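CalG4 (Micromonospora echinospora, PDB 3IA7) belongs to the GT-B clan and has its two-domain architecture, each domain built on a parallel beta sheet flanked by helices. Local coordinates at residues 244-253 and 265-276; 224-235 and 291-302. All coordinates share one frame; numbering follows the deposited sequence. Where two conformers were deposited one is given.

Interactions 1 and 2 both reach the six-stranded parallel sheet of the C-terminal domain, and interaction 1 is nested along the chain inside the loop closed by interaction 2. Interaction 1 packs helix 246-256 over the end of strand 262-266 and the loop after it; it is mostly buried and made of apolar side chains. Interaction 2 is more mixed: parallel backbone bonds and leucine packing lie inside, whereas a calcium ion shared with the second subunit sits at its outer end. They touch where Cys252 and Phe248 pack on Leu302, and where Ala266 meets Phe291.

Interaction 1 (244-253 and 265-276); sequences EHPEFFRACA and MAIGGFLDPAVL
Phe249 turns one face of its ring to the CG2 methyl of Ile267. The methyl stands over the ring centre, 3.7 Å from the centroid and only 2° off the normal, a nearly ideal CH-pi contact. Phe248 CD2 lies toward the rim of the opposite face. With CG of Phe249 beside its backbone N (chi1 -67°), the ring reaches from the helix toward the strand end. The selenium of Met265, a selenomethionine here, lies at the ring edge in a Met-aromatic contact, 5.4 Å from the centroid. Phe249 and Met265 run antiparallel alongside one another. Met265 SE also lies 3.9 Å from Cys252 CB, about one turn further along the helix.

Leu271 spans the start of the helix with its two methyls: CD1 reaches Glu244 CB at 3.8 Å, while CD2 meets Phe249 CD2 at 4.0 Å. Leu276 inserts CD2 between Pro246 and Phe249, lying 3.8 Å from Phe249 CB. Beside it, Val275 CG1 abuts Pro246 CB at 3.6 Å. At the margin the aliphatic part of Arg250 runs past the Leu276 carbonyl, with CD 3.4 Å from Leu276 O.

The packing closes the second half of the beta-alpha-beta unit formed by strand 233-237, helix 246-256 and strand 262-266. Phe249 also rests on Val236 of the first strand, and Met265 and Leu276 touch Ala285 of strand 283-286.

Interaction 2 (224-235 and 291-302); sequences WQPPRPDAPVLL and FHSVLAHARACL. With CA (calcium ion), chain E.
Phe291, on the short helix 291-295, meets Leu235 in this parallel alpha/beta sheet of the GT-B C-terminal domain, with Phe291 CD1 3.8 Å from Leu235 CD2. Val294 divides its methyls: CG1, anti to the backbone N (chi1 -179°), packs on Val233 and Leu235, whereas Val294 CG2 lies over a face of the Trp224 ring, 3.9 Å from Trp224 CD2. The indole NH of Trp224 is bonded to Glu284. Leu295 CG touches the same Leu235 CD2, also at 3.8 Å.

His297 follows, with Pro226 CD over its ring face and the edge of Trp224 turned toward the ring in an offset edge-to-face pair, planes at 65°. Its ND1 donates to Ser293 O at 2.7 Å, which helps fix the ring's rotation and directs NE2 to the calcium ion, 2.6 Å away. Gln225 OE1 also binds the ion, as do two waters and Leu42 and Glu46 of the second subunit, so the site bridges the dimer.

Arg299 N then bonds to Val233 O, and its guanidinium lies over Pro232 CA. Beyond, Ala300 and Leu302 join strand 233-237: Leu235 N donates to Ala300 O, and Leu302 N donates to Leu235 O at 2.7 Å.

Interaction 1 (244-253 and 265-276)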
loop_
_atom_site.group_PDB
_atom_site.type_symbol
_atom_site.label_atom_id
_atom_site.label_comp_id
_atom_site.label_asym_id
_atom_site.label_seq_id
_atom_site.Cartn_x
_atom_site.Cartn_y
_atom_site.Cartn_z
ATOM N N GLU A 244 -25.691 -5.102 -6.153
ATOM C CA GLU A 244 -25.647 -4.331 -7.376
ATOM C C GLU A 244 -26.384 -3.008 -7.130
ATOM O O GLU A 244 -27.611 -3.006 -6.969
ATOM C CB GLU A 244 -26.330 -5.109 -8.531
ATOM C CG GLU A 244 -25.859 -6.575 -8.787
ATOM C CD GLU A 244 -26.700 -7.642 -8.059
ATOM O OE1 GLU A 244 -27.180 -7.376 -6.929
ATOM O OE2 GLU A 244 -26.877 -8.762 -8.611
ATOM N N HIS A 245 -25.656 -1.892 -7.084
ATOM C CA HIS A 245 -26.304 -0.566 -7.038
ATOM C C HIS A 245 -26.021 0.243 -8.317
ATOM O O HIS A 245 -25.454 1.336 -8.241
ATOM C CB HIS A 245 -25.946 0.228 -5.756
ATOM C CG HIS A 245 -26.512 -0.372 -4.502
ATOM N ND1 HIS A 245 -25.720 -0.938 -3.524
ATOM C CD2 HIS A 245 -27.793 -0.527 -4.086
ATOM C CE1 HIS A 245 -26.489 -1.410 -2.557
ATOM N NE2 HIS A 245 -27.750 -1.174 -2.873
ATOM N N PRO A 246 -26.418 -0.300 -9.495
ATOM C CA PRO A 246 -26.087 0.366 -10.743
ATOM C C PRO A 246 -26.782 1.731 -10.888
ATOM O O PRO A 246 -26.196 2.663 -11.451
ATOM C CB PRO A 246 -26.586 -0.610 -11.803
ATOM C CG PRO A 246 -27.646 -1.424 -11.128
ATOM C CD PRO A 246 -27.192 -1.537 -9.724
ATOM N N GLU A 247 -28.006 1.826 -10.364
ATOM C CA GLU A 247 -28.826 3.048 -10.408
ATOM C C GLU A 247 -28.098 4.230 -9.758
ATOM O O GLU A 247 -28.094 5.337 -10.294
ATOM C CB GLU A 247 -30.167 2.793 -9.705
ATOM C CG GLU A 247 -30.043 2.288 -8.235
ATOM C CD GLU A 247 -29.798 0.758 -8.094
ATOM O OE1 GLU A 247 -30.035 -0.010 -9.063
ATOM O OE2 GLU A 247 -29.374 0.334 -6.987
ATOM N N PHE A 248 -27.470 3.977 -8.608
ATOM C CA PHE A 248 -26.735 5.014 -7.908
ATOM C C PHE A 248 -25.586 5.530 -8.801
ATOM O O PHE A 248 -25.429 6.743 -8.978
ATOM C CB PHE A 248 -26.203 4.507 -6.563
ATOM C CG PHE A 248 -25.346 5.508 -5.862
ATOM C CD1 PHE A 248 -25.923 6.641 -5.283
ATOM C CD2 PHE A 248 -23.954 5.353 -5.824
ATOM C CE1 PHE A 248 -25.126 7.597 -4.638
ATOM C CE2 PHE A 248 -23.136 6.311 -5.184
ATOM C CZ PHE A 248 -23.748 7.444 -4.590
ATOM N N PHE A 249 -24.789 4.615 -9.354
ATOM C CA PHE A 249 -23.670 5.027 -10.205
ATOM C C PHE A 249 -24.167 5.791 -11.459
ATOM O O PHE A 249 -23.591 6.802 -11.840
ATOM C CB PHE A 249 -22.788 3.813 -10.556
ATOM C CG PHE A 249 -22.058 3.239 -9.359
ATOM C CD1 PHE A 249 -21.089 4.006 -8.673
ATOM C CD2 PHE A 249 -22.344 1.945 -8.911
ATOM C CE1 PHE A 249 -20.433 3.465 -7.555
ATOM C CE2 PHE A 249 -21.696 1.401 -7.822
ATOM C CZ PHE A 249 -20.742 2.163 -7.144
ATOM N N ARG A 250 -25.250 5.310 -12.070
ATOM C CA ARG A 250 -25.863 6.021 -13.210
ATOM C C ARG A 250 -26.315 7.437 -12.814
ATOM O O ARG A 250 -26.060 8.375 -13.549
ATOM C CB ARG A 250 -27.026 5.224 -13.821
ATOM C CG ARG A 250 -26.637 3.833 -14.383
ATOM C CD ARG A 250 -27.782 3.218 -15.207
ATOM N NE ARG A 250 -28.915 2.837 -14.373
ATOM C CZ ARG A 250 -29.278 1.578 -14.116
ATOM N NH1 ARG A 250 -28.598 0.551 -14.636
ATOM N NH2 ARG A 250 -30.334 1.346 -13.340
ATOM N N ALA A 251 -26.935 7.568 -11.631
ATOM C CA ALA A 251 -27.348 8.861 -11.059
ATOM C C ALA A 251 -26.175 9.793 -10.848
ATOM O O ALA A 251 -26.286 10.976 -11.120
ATOM C CB ALA A 251 -28.082 8.666 -9.751
ATOM N N CYS A 252 -25.050 9.237 -10.360
ATOM C CA CYS A 252 -23.796 10.000 -10.165
ATOM C C CYS A 252 -23.266 10.484 -11.491
ATOM O O CYS A 252 -22.861 11.645 -11.604
ATOM C CB CYS A 252 -22.717 9.147 -9.438
ATOM S SG CYS A 252 -23.052 8.941 -7.692
ATOM N N ALA A 253 -23.297 9.609 -12.510
ATOM C CA ALA A 253 -22.825 9.970 -13.834
ATOM C C ALA A 253 -23.692 11.085 -14.385
ATOM O O ALA A 253 -23.169 12.099 -14.900
ATOM C CB ALA A 253 -22.867 8.728 -14.805
HETATM N N MSE A 265 -15.489 6.465 -10.928
HETATM C CA MSE A 265 -16.366 5.622 -10.130
HETATM C C MSE A 265 -15.730 4.255 -9.998
HETATM O O MSE A 265 -15.443 3.597 -11.007
HETATM C CB MSE A 265 -17.786 5.544 -10.705
HETATM C CG MSE A 265 -18.305 6.920 -11.207
HETATM SE SE MSE A 265 -20.215 6.932 -11.356
HETATM C CE MSE A 265 -20.286 5.737 -12.968
ATOM N N ALA A 266 -15.484 3.836 -8.756
ATOM C CA ALA A 266 -14.974 2.483 -8.444
ATOM C C ALA A 266 -16.164 1.645 -8.004
ATOM O O ALA A 266 -16.778 1.916 -6.947
ATOM C CB ALA A 266 -13.950 2.540 -7.333
ATOM N N ILE A 267 -16.507 0.648 -8.811
ATOM C CA ILE A 267 -17.761 -0.075 -8.635
ATOM C C ILE A 267 -17.592 -1.472 -8.005
ATOM O O ILE A 267 -18.555 -2.163 -7.742
ATOM C CB ILE A 267 -18.608 -0.111 -9.949
ATOM C CG1 ILE A 267 -18.010 -1.111 -10.973
ATOM C CG2 ILE A 267 -18.820 1.283 -10.523
ATOM C CD1 ILE A 267 -18.833 -1.240 -12.266
ATOM N N GLY A 268 -16.348 -1.877 -7.746
ATOM C CA GLY A 268 -16.076 -3.144 -7.070
ATOM C C GLY A 268 -16.125 -4.364 -7.982
ATOM O O GLY A 268 -16.443 -4.254 -9.163
ATOM N N GLY A 269 -15.835 -5.534 -7.429
ATOM C CA GLY A 269 -15.541 -6.691 -8.243
ATOM C C GLY A 269 -16.749 -7.516 -8.559
ATOM O O GLY A 269 -16.623 -8.584 -9.168
ATOM N N PHE A 270 -17.924 -7.041 -8.136
ATOM C CA PHE A 270 -19.164 -7.807 -8.280
ATOM C C PHE A 270 -20.131 -7.166 -9.283
ATOM O O PHE A 270 -21.197 -7.718 -9.552
ATOM C CB PHE A 270 -19.845 -7.974 -6.913
ATOM C CG PHE A 270 -19.056 -8.806 -5.943
ATOM C CD1 PHE A 270 -18.764 -10.145 -6.219
ATOM C CD2 PHE A 270 -18.590 -8.249 -4.765
ATOM C CE1 PHE A 270 -18.029 -10.917 -5.323
ATOM C CE2 PHE A 270 -17.856 -8.996 -3.864
ATOM C CZ PHE A 270 -17.565 -10.341 -4.139
ATOM N N LEU A 271 -19.752 -6.017 -9.840
ATOM C CA LEU A 271 -20.599 -5.310 -10.813
ATOM C C LEU A 271 -19.857 -5.141 -12.138
ATOM O O LEU A 271 -18.736 -4.623 -12.161
ATOM C CB LEU A 271 -21.045 -3.936 -10.247
ATOM C CG LEU A 271 -22.257 -3.202 -10.834
ATOM C CD1 LEU A 271 -23.525 -4.119 -10.830
ATOM C CD2 LEU A 271 -22.548 -1.895 -10.099
ATOM N N ASP A 272 -20.474 -5.600 -13.227
ATOM C CA ASP A 272 -19.975 -5.393 -14.590
ATOM C C ASP A 272 -20.212 -3.924 -14.978
ATOM O O ASP A 272 -21.355 -3.465 -14.953
ATOM C CB ASP A 272 -20.731 -6.341 -15.536
ATOM C CG ASP A 272 -20.263 -6.261 -17.006
ATOM O OD1 ASP A 272 -19.468 -5.365 -17.379
ATOM O OD2 ASP A 272 -20.730 -7.110 -17.809
ATOM N N PRO A 273 -19.140 -3.170 -15.309
ATOM C CA PRO A 273 -19.353 -1.765 -15.710
ATOM C C PRO A 273 -20.209 -1.594 -16.972
ATOM O O PRO A 273 -20.781 -0.531 -17.185
ATOM C CB PRO A 273 -17.922 -1.205 -15.870
ATOM C CG PRO A 273 -17.050 -2.429 -16.054
ATOM C CD PRO A 273 -17.711 -3.530 -15.296
ATOM N N ALA A 274 -20.344 -2.638 -17.782
ATOM C CA ALA A 274 -21.233 -2.575 -18.944
ATOM C C ALA A 274 -22.693 -2.382 -18.528
ATOM O O ALA A 274 -23.481 -1.804 -19.273
ATOM C CB ALA A 274 -21.096 -3.837 -19.808
ATOM N N VAL A 275 -23.039 -2.877 -17.342
ATOM C CA VAL A 275 -24.387 -2.749 -16.763
ATOM C C VAL A 275 -24.862 -1.287 -16.662
ATOM O O VAL A 275 -26.039 -0.988 -16.880
ATOM C CB VAL A 275 -24.453 -3.485 -15.384
ATOM C CG1 VAL A 275 -24.879 -2.552 -14.239
ATOM C CG2 VAL A 275 -25.296 -4.732 -15.456
ATOM N N LEU A 276 -23.921 -0.390 -16.355
ATOM C CA LEU A 276 -24.168 1.037 -16.219
ATOM C C LEU A 276 -24.652 1.666 -17.502
ATOM O O LEU A 276 -25.314 2.695 -17.466
ATOM C CB LEU A 276 -22.885 1.764 -15.741
ATOM C CG LEU A 276 -22.305 1.225 -14.442
ATOM C CD1 LEU A 276 -21.038 2.027 -13.993
ATOM C CD2 LEU A 276 -23.353 1.262 -13.351
#

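Interaction 2 (224-235 and 291-302)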
loop_
_atom_site.group_PDB
_atom_site.type_symbol
_atom_site.label_atom_id
_atom_site.label_comp_id
_atom_site.label_asym_id
_atom_site.label_seq_id
_atom_site.Cartn_x
_atom_site.Cartn_y
_atom_site.Cartn_z
ATOM N N TRP A 224 -2.746 6.782 -12.132
ATOM C CA TRP A 224 -3.794 7.513 -12.839
ATOM C C TRP A 224 -3.503 9.035 -12.773
ATOM O O TRP A 224 -3.051 9.520 -11.739
ATOM C CB TRP A 224 -5.132 7.180 -12.181
ATOM C CG TRP A 224 -6.320 7.888 -12.749
ATOM C CD1 TRP A 224 -7.199 7.409 -13.702
ATOM C CD2 TRP A 224 -6.767 9.209 -12.416
ATOM N NE1 TRP A 224 -8.182 8.360 -13.957
ATOM C CE2 TRP A 224 -7.929 9.473 -13.201
ATOM C CE3 TRP A 224 -6.298 10.203 -11.542
ATOM C CZ2 TRP A 224 -8.632 10.669 -13.109
ATOM C CZ3 TRP A 224 -6.995 11.394 -11.462
ATOM C CH2 TRP A 224 -8.145 11.616 -12.245
ATOM N N GLN A 225 -3.743 9.755 -13.874
ATOM C CA GLN A 225 -3.618 11.219 -13.925
ATOM C C GLN A 225 -4.958 11.857 -14.406
ATOM O O GLN A 225 -5.680 11.260 -15.212
ATOM C CB GLN A 225 -2.458 11.644 -14.853
ATOM C CG GLN A 225 -1.038 11.029 -14.552
ATOM C CD GLN A 225 -0.376 11.614 -13.256
ATOM O OE1 GLN A 225 -0.836 12.610 -12.714
ATOM N NE2 GLN A 225 0.686 10.967 -12.772
ATOM N N PRO A 226 -5.279 13.089 -13.948
ATOM C CA PRO A 226 -6.515 13.740 -14.358
ATOM C C PRO A 226 -6.391 14.195 -15.835
ATOM O O PRO A 226 -5.256 14.280 -16.344
ATOM C CB PRO A 226 -6.619 14.947 -13.384
ATOM C CG PRO A 226 -5.209 15.272 -13.031
ATOM C CD PRO A 226 -4.492 13.925 -13.022
ATOM N N PRO A 227 -7.528 14.476 -16.504
ATOM C CA PRO A 227 -7.500 14.889 -17.912
ATOM C C PRO A 227 -7.003 16.318 -18.162
ATOM O O PRO A 227 -6.585 16.602 -19.267
ATOM C CB PRO A 227 -8.963 14.754 -18.354
ATOM C CG PRO A 227 -9.732 15.030 -17.103
ATOM C CD PRO A 227 -8.903 14.367 -16.001
ATOM N N ARG A 228 -7.102 17.210 -17.170
ATOM C CA ARG A 228 -6.513 18.558 -17.235
ATOM C C ARG A 228 -5.936 18.809 -15.866
ATOM O O ARG A 228 -6.438 18.258 -14.901
ATOM C CB ARG A 228 -7.553 19.642 -17.509
ATOM C CG ARG A 228 -8.610 19.312 -18.512
ATOM C CD ARG A 228 -9.593 20.482 -18.724
ATOM N NE ARG A 228 -10.522 20.730 -17.607
ATOM C CZ ARG A 228 -11.559 19.948 -17.296
ATOM N NH1 ARG A 228 -11.758 18.814 -17.972
ATOM N NH2 ARG A 228 -12.368 20.245 -16.257
ATOM N N PRO A 229 -4.891 19.642 -15.769
ATOM C CA PRO A 229 -4.208 19.902 -14.499
ATOM C C PRO A 229 -5.124 20.318 -13.350
ATOM O O PRO A 229 -4.963 19.856 -12.194
ATOM C CB PRO A 229 -3.255 21.049 -14.854
ATOM C CG PRO A 229 -2.971 20.853 -16.287
ATOM C CD PRO A 229 -4.252 20.349 -16.894
ATOM N N ASP A 230 -6.077 21.192 -13.667
ATOM C CA ASP A 230 -6.975 21.742 -12.663
ATOM C C ASP A 230 -8.417 21.213 -12.829
ATOM O O ASP A 230 -9.346 21.803 -12.313
ATOM C CB ASP A 230 -6.931 23.302 -12.711
ATOM C CG ASP A 230 -5.592 23.875 -12.199
ATOM O OD1 ASP A 230 -5.044 23.341 -11.214
ATOM O OD2 ASP A 230 -5.094 24.863 -12.760
ATOM N N ALA A 231 -8.619 20.124 -13.556
ATOM C CA ALA A 231 -9.959 19.508 -13.572
ATOM C C ALA A 231 -10.414 19.198 -12.138
ATOM O O ALA A 231 -9.647 18.603 -11.391
ATOM C CB ALA A 231 -9.968 18.217 -14.430
ATOM N N PRO A 232 -11.643 19.602 -11.742
ATOM C CA PRO A 232 -12.159 19.214 -10.425
ATOM C C PRO A 232 -12.496 17.727 -10.481
ATOM O O PRO A 232 -13.184 17.284 -11.417
ATOM C CB PRO A 232 -13.442 20.044 -10.276
ATOM C CG PRO A 232 -13.397 21.074 -11.385
ATOM C CD PRO A 232 -12.625 20.421 -12.488
ATOM N N VAL A 233 -11.895 16.943 -9.600
ATOM C CA VAL A 233 -12.022 15.488 -9.699
ATOM C C VAL A 233 -12.886 15.004 -8.514
ATOM O O VAL A 233 -12.680 15.419 -7.372
ATOM C CB VAL A 233 -10.651 14.762 -9.698
ATOM C CG1 VAL A 233 -10.849 13.215 -9.677
ATOM C CG2 VAL A 233 -9.795 15.141 -10.955
ATOM N N LEU A 234 -13.844 14.131 -8.813
ATOM C CA LEU A 234 -14.609 13.439 -7.804
ATOM C C LEU A 234 -14.317 11.958 -7.844
ATOM O O LEU A 234 -14.378 11.333 -8.928
ATOM C CB LEU A 234 -16.108 13.684 -8.021
ATOM C CG LEU A 234 -17.089 12.914 -7.097
ATOM C CD1 LEU A 234 -17.003 13.326 -5.593
ATOM C CD2 LEU A 234 -18.508 13.043 -7.593
ATOM N N LEU A 235 -14.013 11.368 -6.681
ATOM C CA LEU A 235 -13.981 9.899 -6.576
ATOM C C LEU A 235 -15.288 9.428 -5.957
ATOM O O LEU A 235 -15.716 9.929 -4.908
ATOM C CB LEU A 235 -12.783 9.407 -5.733
ATOM C CG LEU A 235 -12.674 7.866 -5.442
ATOM C CD1 LEU A 235 -12.611 7.101 -6.702
ATOM C CD2 LEU A 235 -11.437 7.558 -4.621
ATOM N N PHE A 291 -6.979 3.983 -5.502
ATOM C CA PHE A 291 -7.638 5.085 -4.793
ATOM C C PHE A 291 -6.682 6.240 -4.521
ATOM O O PHE A 291 -7.061 7.369 -4.727
ATOM C CB PHE A 291 -8.345 4.708 -3.461
ATOM C CG PHE A 291 -9.659 4.002 -3.623
ATOM C CD1 PHE A 291 -10.319 3.960 -4.842
ATOM C CD2 PHE A 291 -10.242 3.366 -2.531
ATOM C CE1 PHE A 291 -11.534 3.289 -4.978
ATOM C CE2 PHE A 291 -11.475 2.689 -2.660
ATOM C CZ PHE A 291 -12.117 2.652 -3.898
ATOM N N HIS A 292 -5.456 5.944 -4.083
ATOM C CA HIS A 292 -4.519 7.011 -3.718
ATOM C C HIS A 292 -4.220 7.973 -4.875
ATOM O O HIS A 292 -4.161 9.180 -4.666
ATOM C CB HIS A 292 -3.212 6.480 -3.134
ATOM C CG HIS A 292 -2.478 7.500 -2.316
ATOM N ND1 HIS A 292 -3.128 8.397 -1.488
ATOM C CD2 HIS A 292 -1.158 7.778 -2.209
ATOM C CE1 HIS A 292 -2.235 9.174 -0.901
ATOM N NE2 HIS A 292 -1.032 8.819 -1.321
ATOM N N SER A 293 -4.037 7.429 -6.080
ATOM C CA SER A 293 -3.683 8.239 -7.254
ATOM C C SER A 293 -4.847 9.171 -7.570
ATOM O O SER A 293 -4.671 10.363 -7.903
ATOM C CB SER A 293 -3.375 7.342 -8.472
ATOM O OG SER A 293 -2.429 6.333 -8.087
ATOM N N VAL A 294 -6.052 8.640 -7.443
ATOM C CA VAL A 294 -7.238 9.492 -7.734
ATOM C C VAL A 294 -7.420 10.503 -6.604
ATOM O O VAL A 294 -7.591 11.715 -6.874
ATOM C CB VAL A 294 -8.474 8.676 -8.008
ATOM C CG1 VAL A 294 -9.689 9.566 -8.328
ATOM C CG2 VAL A 294 -8.178 7.691 -9.141
ATOM N N LEU A 295 -7.358 10.042 -5.349
ATOM C CA LEU A 295 -7.559 10.957 -4.185
ATOM C C LEU A 295 -6.535 12.060 -4.173
ATOM O O LEU A 295 -6.838 13.177 -3.732
ATOM C CB LEU A 295 -7.543 10.228 -2.815
ATOM C CG LEU A 295 -8.808 9.377 -2.554
ATOM C CD1 LEU A 295 -8.630 8.301 -1.469
ATOM C CD2 LEU A 295 -10.016 10.232 -2.293
ATOM N N ALA A 296 -5.312 11.773 -4.621
ATOM C CA ALA A 296 -4.294 12.848 -4.633
ATOM C C ALA A 296 -4.712 14.063 -5.478
ATOM O O ALA A 296 -4.182 15.127 -5.280
ATOM C CB ALA A 296 -2.875 12.308 -5.067
ATOM N N HIS A 297 -5.637 13.888 -6.430
ATOM C CA HIS A 297 -6.099 14.967 -7.305
ATOM C C HIS A 297 -7.533 15.375 -6.967
ATOM O O HIS A 297 -8.047 16.344 -7.512
ATOM C CB HIS A 297 -6.026 14.563 -8.788
ATOM C CG HIS A 297 -4.672 14.099 -9.215
ATOM N ND1 HIS A 297 -4.277 12.785 -9.116
ATOM C CD2 HIS A 297 -3.605 14.781 -9.699
ATOM C CE1 HIS A 297 -3.020 12.674 -9.527
ATOM N NE2 HIS A 297 -2.595 13.863 -9.907
ATOM N N ALA A 298 -8.213 14.605 -6.115
ATOM C CA ALA A 298 -9.647 14.807 -5.893
ATOM C C ALA A 298 -9.991 16.078 -5.077
ATOM O O ALA A 298 -9.275 16.422 -4.143
ATOM C CB ALA A 298 -10.278 13.560 -5.228
ATOM N N ARG A 299 -11.124 16.688 -5.388
ATOM C CA ARG A 299 -11.651 17.811 -4.587
ATOM C C ARG A 299 -12.622 17.295 -3.547
ATOM O O ARG A 299 -12.951 17.997 -2.590
ATOM C CB ARG A 299 -12.456 18.790 -5.452
ATOM C CG ARG A 299 -11.782 19.390 -6.628
ATOM C CD ARG A 299 -11.000 20.684 -6.373
ATOM N NE ARG A 299 -10.276 21.066 -7.585
ATOM C CZ ARG A 299 -10.456 22.191 -8.281
ATOM N NH1 ARG A 299 -11.346 23.101 -7.892
ATOM N NH2 ARG A 299 -9.738 22.416 -9.378
ATOM N N ALA A 300 -13.151 16.096 -3.780
ATOM C CA ALA A 300 -14.099 15.486 -2.890
ATOM C C ALA A 300 -14.157 14.006 -3.185
ATOM O O ALA A 300 -13.776 13.554 -4.290
ATOM C CB ALA A 300 -15.551 16.078 -3.083
ATOM N N CYS A 301 -14.738 13.293 -2.226
ATOM C CA CYS A 301 -14.997 11.853 -2.389
ATOM C C CYS A 301 -16.413 11.558 -1.943
ATOM O O CYS A 301 -16.805 11.971 -0.839
ATOM C CB CYS A 301 -13.981 11.068 -1.521
ATOM S SG CYS A 301 -14.199 9.241 -1.648
ATOM N N LEU A 302 -17.170 10.814 -2.749
ATOM C CA LEU A 302 -18.484 10.431 -2.402
ATOM C C LEU A 302 -18.423 8.947 -2.089
ATOM O O LEU A 302 -18.109 8.134 -2.979
ATOM C CB LEU A 302 -19.443 10.668 -3.601
ATOM C CG LEU A 302 -20.892 10.181 -3.527
ATOM C CD1 LEU A 302 -21.724 10.785 -2.401
ATOM C CD2 LEU A 302 -21.552 10.487 -4.876
HETATM CA CA CA E . -0.258 14.046 -10.929
HETATM O O HOH W 1 -9.583 18.274 -8.549
HETATM O O HOH W 2 0.116 16.177 -10.130
HETATM O O HOH W 3 -1.141 15.492 -12.564
#